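Local coordinates for protein histidine phosphotransferase (Caulobacter crescentus, PDB 2OOC) that probably relays phosphoryl groups between signalling proteins through a histidine, and regulates stalk biogenesis in its bacterium, at residues Val27-Val30 against Leu31-Arg35; Thr58-Gly61 against Ala62-Val66; Ala100-Ala103 against His104-Leu108. All coordinates share one frame; numbering follows the deposited sequence. Where two conformers were deposited one is given.

Contact 1. Residues Val27-Val30 against Leu31-Arg35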
# COMPACT_ATOMS: atom_id res chain seq x y z
N VAL A 27 -5.75 7.80 10.80
CA VAL A 27 -4.78 6.80 10.40
C VAL A 27 -5.44 5.44 10.20
O VAL A 27 -5.27 4.81 9.14
CB VAL A 27 -3.64 6.70 11.43
CG1 VAL A 27 -2.71 5.47 11.03
CG2 VAL A 27 -2.81 7.98 11.56
N ASP A 28 -6.24 5.02 11.17
CA ASP A 28 -6.90 3.72 11.13
C ASP A 28 -7.79 3.62 9.90
O ASP A 28 -7.84 2.56 9.23
CB ASP A 28 -7.71 3.45 12.41
CG ASP A 28 -6.83 3.23 13.66
OD1 ASP A 28 -5.59 3.03 13.56
OD2 ASP A 28 -7.39 3.32 14.78
N GLU A 29 -8.52 4.70 9.61
CA GLU A 29 -9.41 4.78 8.43
C GLU A 29 -8.66 4.59 7.13
O GLU A 29 -9.08 3.85 6.23
CB GLU A 29 -10.04 6.17 8.40
CG GLU A 29 -11.01 6.42 7.20
CD GLU A 29 -11.23 7.90 6.87
OE1 GLU A 29 -10.57 8.80 7.45
OE2 GLU A 29 -12.09 8.18 6.02
N VAL A 30 -7.57 5.33 7.02
CA VAL A 30 -6.83 5.32 5.78
C VAL A 30 -6.19 3.94 5.54
O VAL A 30 -6.18 3.41 4.42
CB VAL A 30 -5.78 6.45 5.76
CG1 VAL A 30 -4.79 6.21 4.59
CG2 VAL A 30 -6.49 7.82 5.70
N LEU A 31 -5.65 3.37 6.61
CA LEU A 31 -5.05 2.01 6.52
C LEU A 31 -6.12 1.01 6.07
O LEU A 31 -5.90 0.13 5.21
CB LEU A 31 -4.40 1.55 7.81
CG LEU A 31 -3.17 2.36 8.23
CD1 LEU A 31 -2.69 1.78 9.49
CD2 LEU A 31 -2.17 2.42 7.05
N ALA A 32 -7.34 1.13 6.63
CA ALA A 32 -8.42 0.25 6.21
C ALA A 32 -8.84 0.44 4.74
O ALA A 32 -9.01 -0.54 4.02
CB ALA A 32 -9.60 0.39 7.16
N LEU A 33 -8.86 1.70 4.28
CA LEU A 33 -9.14 1.97 2.89
C LEU A 33 -8.08 1.39 1.97
O LEU A 33 -8.40 0.82 0.93
CB LEU A 33 -9.22 3.50 2.69
CG LEU A 33 -10.44 4.19 3.33
CD1 LEU A 33 -10.31 5.78 3.18
CD2 LEU A 33 -11.73 3.63 2.74
N PHE A 34 -6.83 1.49 2.36
CA PHE A 34 -5.75 0.99 1.53
C PHE A 34 -5.86 -0.53 1.42
O PHE A 34 -5.70 -1.09 0.35
CB PHE A 34 -4.39 1.33 2.10
CG PHE A 34 -3.25 0.83 1.26
CD1 PHE A 34 -2.75 1.60 0.20
CD2 PHE A 34 -2.69 -0.41 1.46
CE1 PHE A 34 -1.73 1.09 -0.58
CE2 PHE A 34 -1.66 -0.92 0.72
CZ PHE A 34 -1.20 -0.17 -0.36
N ARG A 35 -6.16 -1.18 2.54
CA ARG A 35 -6.27 -2.63 2.52
C ARG A 35 -7.43 -3.07 1.62
O ARG A 35 -7.35 -4.06 0.93
CB ARG A 35 -6.38 -3.21 3.95
CG ARG A 35 -5.01 -3.33 4.62
CD ARG A 35 -5.10 -3.38 6.15
NE ARG A 35 -6.07 -4.35 6.64
CZ ARG A 35 -5.79 -5.51 7.25
NH1 ARG A 35 -4.53 -5.90 7.44
NH2 ARG A 35 -6.79 -6.30 7.65

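Contact 2. Residues Thr58-Gly61 against Ala62-Val66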
# COMPACT_ATOMS: atom_id res chain seq x y z
N THR A 58 -3.65 2.28 -10.20
CA THR A 58 -4.46 2.52 -9.03
C THR A 58 -3.63 2.26 -7.77
O THR A 58 -3.61 3.05 -6.85
CB THR A 58 -5.74 1.65 -9.07
OG1 THR A 58 -6.47 1.97 -10.27
CG2 THR A 58 -6.62 1.89 -7.82
N VAL A 59 -2.90 1.15 -7.74
CA VAL A 59 -1.99 0.83 -6.61
C VAL A 59 -0.98 1.93 -6.44
O VAL A 59 -0.68 2.31 -5.30
CB VAL A 59 -1.35 -0.57 -6.75
CG1 VAL A 59 -0.30 -0.78 -5.66
CG2 VAL A 59 -2.47 -1.66 -6.67
N LYS A 60 -0.46 2.47 -7.54
CA LYS A 60 0.55 3.50 -7.47
C LYS A 60 0.02 4.69 -6.72
O LYS A 60 0.67 5.21 -5.81
CB LYS A 60 1.02 3.92 -8.86
CG LYS A 60 2.08 4.98 -8.88
CD LYS A 60 2.51 5.37 -10.30
CE LYS A 60 1.46 6.08 -11.04
NZ LYS A 60 1.94 6.60 -12.40
N GLY A 61 -1.19 5.11 -7.05
CA GLY A 61 -1.72 6.28 -6.38
C GLY A 61 -2.09 6.03 -4.93
O GLY A 61 -1.90 6.92 -4.05
N ALA A 62 -2.60 4.83 -4.64
CA ALA A 62 -2.97 4.47 -3.26
C ALA A 62 -1.74 4.43 -2.41
O ALA A 62 -1.71 4.87 -1.25
CB ALA A 62 -3.66 3.14 -3.19
N ALA A 63 -0.72 3.86 -3.00
CA ALA A 63 0.57 3.76 -2.30
C ALA A 63 1.14 5.13 -1.90
O ALA A 63 1.57 5.38 -0.75
CB ALA A 63 1.63 2.98 -3.16
N ARG A 64 1.16 6.01 -2.87
CA ARG A 64 1.72 7.35 -2.63
C ARG A 64 0.82 8.11 -1.66
O ARG A 64 1.30 8.97 -0.92
CB ARG A 64 1.94 8.07 -3.96
CG ARG A 64 3.13 7.50 -4.68
CD ARG A 64 3.31 7.99 -6.08
NE ARG A 64 4.57 7.56 -6.65
CZ ARG A 64 4.85 7.78 -7.93
NH1 ARG A 64 3.93 8.35 -8.72
NH2 ARG A 64 6.02 7.43 -8.41
N GLY A 65 -0.44 7.74 -1.61
CA GLY A 65 -1.41 8.39 -0.75
C GLY A 65 -1.15 8.10 0.70
O GLY A 65 -1.38 8.94 1.55
N VAL A 66 -0.71 6.88 1.00
CA VAL A 66 -0.47 6.42 2.37
C VAL A 66 0.97 6.36 2.85
O VAL A 66 1.22 5.99 4.00
CB VAL A 66 -1.12 5.08 2.58
CG1 VAL A 66 -2.59 5.18 2.11
CG2 VAL A 66 -0.32 3.87 1.94
O HOH W 1 4.18 8.43 -11.84

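Contact 3. Residues Ala100-Ala103 against His104-Leu108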
# COMPACT_ATOMS: atom_id res chain seq x y z
N ALA A 100 -0.41 -4.09 8.27
CA ALA A 100 -1.06 -5.01 9.19
C ALA A 100 -0.40 -5.01 10.57
O ALA A 100 -1.01 -5.05 11.64
CB ALA A 100 -1.11 -6.44 8.62
N ALA A 101 0.92 -4.93 10.57
CA ALA A 101 1.69 -4.90 11.80
C ALA A 101 1.48 -3.62 12.62
O ALA A 101 1.47 -3.64 13.85
CB ALA A 101 3.21 -5.12 11.50
N TYR A 102 1.33 -2.49 11.91
CA TYR A 102 1.07 -1.22 12.56
C TYR A 102 -0.29 -1.26 13.23
O TYR A 102 -0.41 -0.84 14.37
CB TYR A 102 1.10 -0.12 11.54
CG TYR A 102 0.90 1.30 12.06
CD1 TYR A 102 -0.36 1.78 12.30
CD2 TYR A 102 1.97 2.15 12.26
CE1 TYR A 102 -0.57 3.07 12.71
CE2 TYR A 102 1.78 3.47 12.67
CZ TYR A 102 0.50 3.90 12.90
OH TYR A 102 0.24 5.19 13.32
N ALA A 103 -1.28 -1.81 12.54
CA ALA A 103 -2.62 -1.98 13.14
C ALA A 103 -2.56 -2.88 14.37
O ALA A 103 -3.14 -2.61 15.43
CB ALA A 103 -3.58 -2.53 12.11
N HIS A 104 -1.78 -3.97 14.30
CA HIS A 104 -1.60 -4.82 15.43
C HIS A 104 -0.96 -4.17 16.65
O HIS A 104 -1.36 -4.38 17.78
CB HIS A 104 -0.75 -6.04 14.97
CG HIS A 104 -0.75 -7.18 15.91
ND1 HIS A 104 0.34 -8.00 16.09
CD2 HIS A 104 -1.73 -7.69 16.71
CE1 HIS A 104 0.05 -8.96 16.96
NE2 HIS A 104 -1.21 -8.81 17.33
N GLU A 105 0.08 -3.40 16.38
CA GLU A 105 0.78 -2.63 17.39
C GLU A 105 -0.16 -1.66 18.11
O GLU A 105 -0.04 -1.49 19.32
CB GLU A 105 1.92 -1.86 16.74
CG GLU A 105 3.15 -2.72 16.58
CD GLU A 105 4.15 -2.17 15.56
OE1 GLU A 105 4.12 -0.95 15.24
OE2 GLU A 105 4.98 -2.98 15.06
N GLN A 106 -1.06 -1.03 17.35
CA GLN A 106 -2.04 -0.10 17.96
C GLN A 106 -2.87 -0.88 18.96
O GLN A 106 -3.07 -0.44 20.11
CB GLN A 106 -2.98 0.53 16.93
CG GLN A 106 -2.35 1.36 15.81
CD GLN A 106 -2.29 2.85 16.08
OE1 GLN A 106 -3.22 3.60 15.71
NE2 GLN A 106 -1.17 3.32 16.68
N ALA A 107 -3.30 -2.08 18.58
CA ALA A 107 -4.14 -2.92 19.44
C ALA A 107 -3.38 -3.36 20.66
O ALA A 107 -3.93 -3.35 21.77
CB ALA A 107 -4.71 -4.10 18.69
N LEU A 108 -2.10 -3.71 20.50
CA LEU A 108 -1.28 -4.15 21.58
C LEU A 108 -1.05 -3.01 22.61
O LEU A 108 -1.03 -3.25 23.82
CB LEU A 108 0.05 -4.69 21.07
CG LEU A 108 -0.11 -6.09 20.46
CD1 LEU A 108 1.06 -6.43 19.53
CD2 LEU A 108 -0.29 -7.14 21.51

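Contact 1. Residues Val27-Val30 against Leu31-Arg35
Val27 and Leu31 lie one helical turn apart in helix 24-41. Their side chains run side by side and point the same way. The Leu31 CB sits 3.6 Å from Val27 O, near the peptide oxygen that its own backbone also uses. CG comes closer, 3.4 Å from Val27 O. It stands beside the backbone N of Leu31, anti to the carbonyl carbon (chi1 -66°), which puts it over the preceding turn. At the tip, CD1 meets Val27 CG1 at 4.0 Å. This is a branch-to-branch apolar contact.

The same oxygen is also gripped by the main chain. Leu31 N donates to Val27 O over 2.9 Å, nearly straight at 169°. Ala32, Leu33 and Phe34 repeat this bond to Asp28, Glu29 and Val30, as expected in an alpha helix. On another side of the helix, Leu33 CG packs 3.2 Å from Glu29 O.

Val27 and Leu31 are buried and belong to the core of the Hpt helical bundle. Both pack against Tyr102 of helix 85-111 and against Leu16 of helix 13-19. Phe34 reaches Ile99 of helix 85-111 and also faces helix 52-66. Helix 24-41 is therefore packed between three other helices along this part of its length.

Contact 2. Residues Thr58-Gly61 against Ala62-Val66
The methylenes of Lys60 lie over one face of the Arg64 guanidinium, the two side chains running side by side on helix 52-66. Lys60 and Gly61 match the lysine and glycine of the HxxKG signature of Hpt domains. The phosphoacceptor histidine of that signature probably lies just before Thr58 on the same helix of the bundle.

The backbone bonds are those of an alpha helix. Ala62 N donates to Thr58 O over 3.0 Å, at an N-H...O angle of 162°. Ala63 N and Arg64 N follow in the same way to Val59 O and Lys60 O. Ala63 CB also lies close to the first of these oxygens, 3.2 Å from Val59 O. The last bond, Gly65 N to Gly61 O, is more bent at 133°. Thr58 OG1 bonds to Asp54 O, one turn back on the same helix.

Apolar packing joins this helix to its neighbours. Ala63 touches Leu71 of helix 69-79, and Val59 packs on Cys75 of that helix. Ala62 instead faces Phe34 of helix 24-41.

The charged pair is layered. Lys60 CD is 3.7 Å from Arg64 NH1, and Lys60 CG sits above the rim of the guanidinium. The Lys60 chain bends at chi3 (69°), which turns CE off the line of the methylenes. NZ continues beyond it and forms a salt bridge with Glu79 OE1. Lys60 NZ and Arg64 NH1 remain 4.5 Å apart. The nearby Glu79 carboxylate and a bound water probably ease the repulsion between these like charges. The water accepts from Lys60 NZ at 2.9 Å and, in the guanidinium plane, from Arg64 NH1 at 3.1 Å.

Contact 3. Residues Ala100-Ala103 against His104-Leu108
Gln106 CD approaches the Tyr102 ring obliquely, 3.8 Å from Tyr102 CE1. Both residues belong to helix 85-111, the long C-terminal helix of the Hpt bundle. Four backbone acceptors are satisfied here by alpha-helical bonds. Ala100 O takes His104 N at 3.0 Å, and Ala101 O takes Glu105 N at 2.9 Å. Tyr102 O and Ala103 O accept from Gln106 N and Ala107 N in turn, the last at a longer 3.2 Å. Further along, Ala107 O also accepts a bond from Ser110 OG, and Leu108 N donates to His104 O.

The Tyr102 hydroxyl finds its partner outside this helix, in a hydrogen bond with Glu17 OE2. The ring also stacks with Phe13, so Tyr102 is held both through its hydroxyl and through its ring.

The Gln106 contact with that ring is one of packing, with the amide and ring planes 31° apart. The Gln106 chain turns at chi2 (-95°), which carries the amide across toward the ring. The way round of the amide oxygen and nitrogen is doubtful, so no bond is assigned to either. Gln106 also touches Phe24 and Asp28 of helix 24-41. Replacing Gln106 by an alanine is likely to uncover the CE1 side of Tyr102 and open a gap beside Phe24 and Asp28.

His104 is an exposed residue, and its ring lies on another side of the helix from Tyr102. One face of its imidazole carries Leu108 CD1, 3.7 Å above the ring centre.

How the contacts relate
The three contacts follow one another along the chain without nesting or crossing. Each spans consecutive residues of one helix, so none closes a loop. Contact 1 comes first, on helix 24-41. Contact 2 lies on the next helix, 52-66, and contact 3 on helix 85-111. The first lies about 12 Å, centre to centre, from each of the others. It touches contact 2 where Val30 CG1 meets Val66 CG1 at 3.5 Å. It touches contact 3 where Val27 CG1 meets Tyr102 CE1 at 3.6 Å. Contacts 2 and 3 stay about 9 Å apart at their nearest atoms. Helix 24-41 thus links helix 52-66 to the C-terminal helix 85-111.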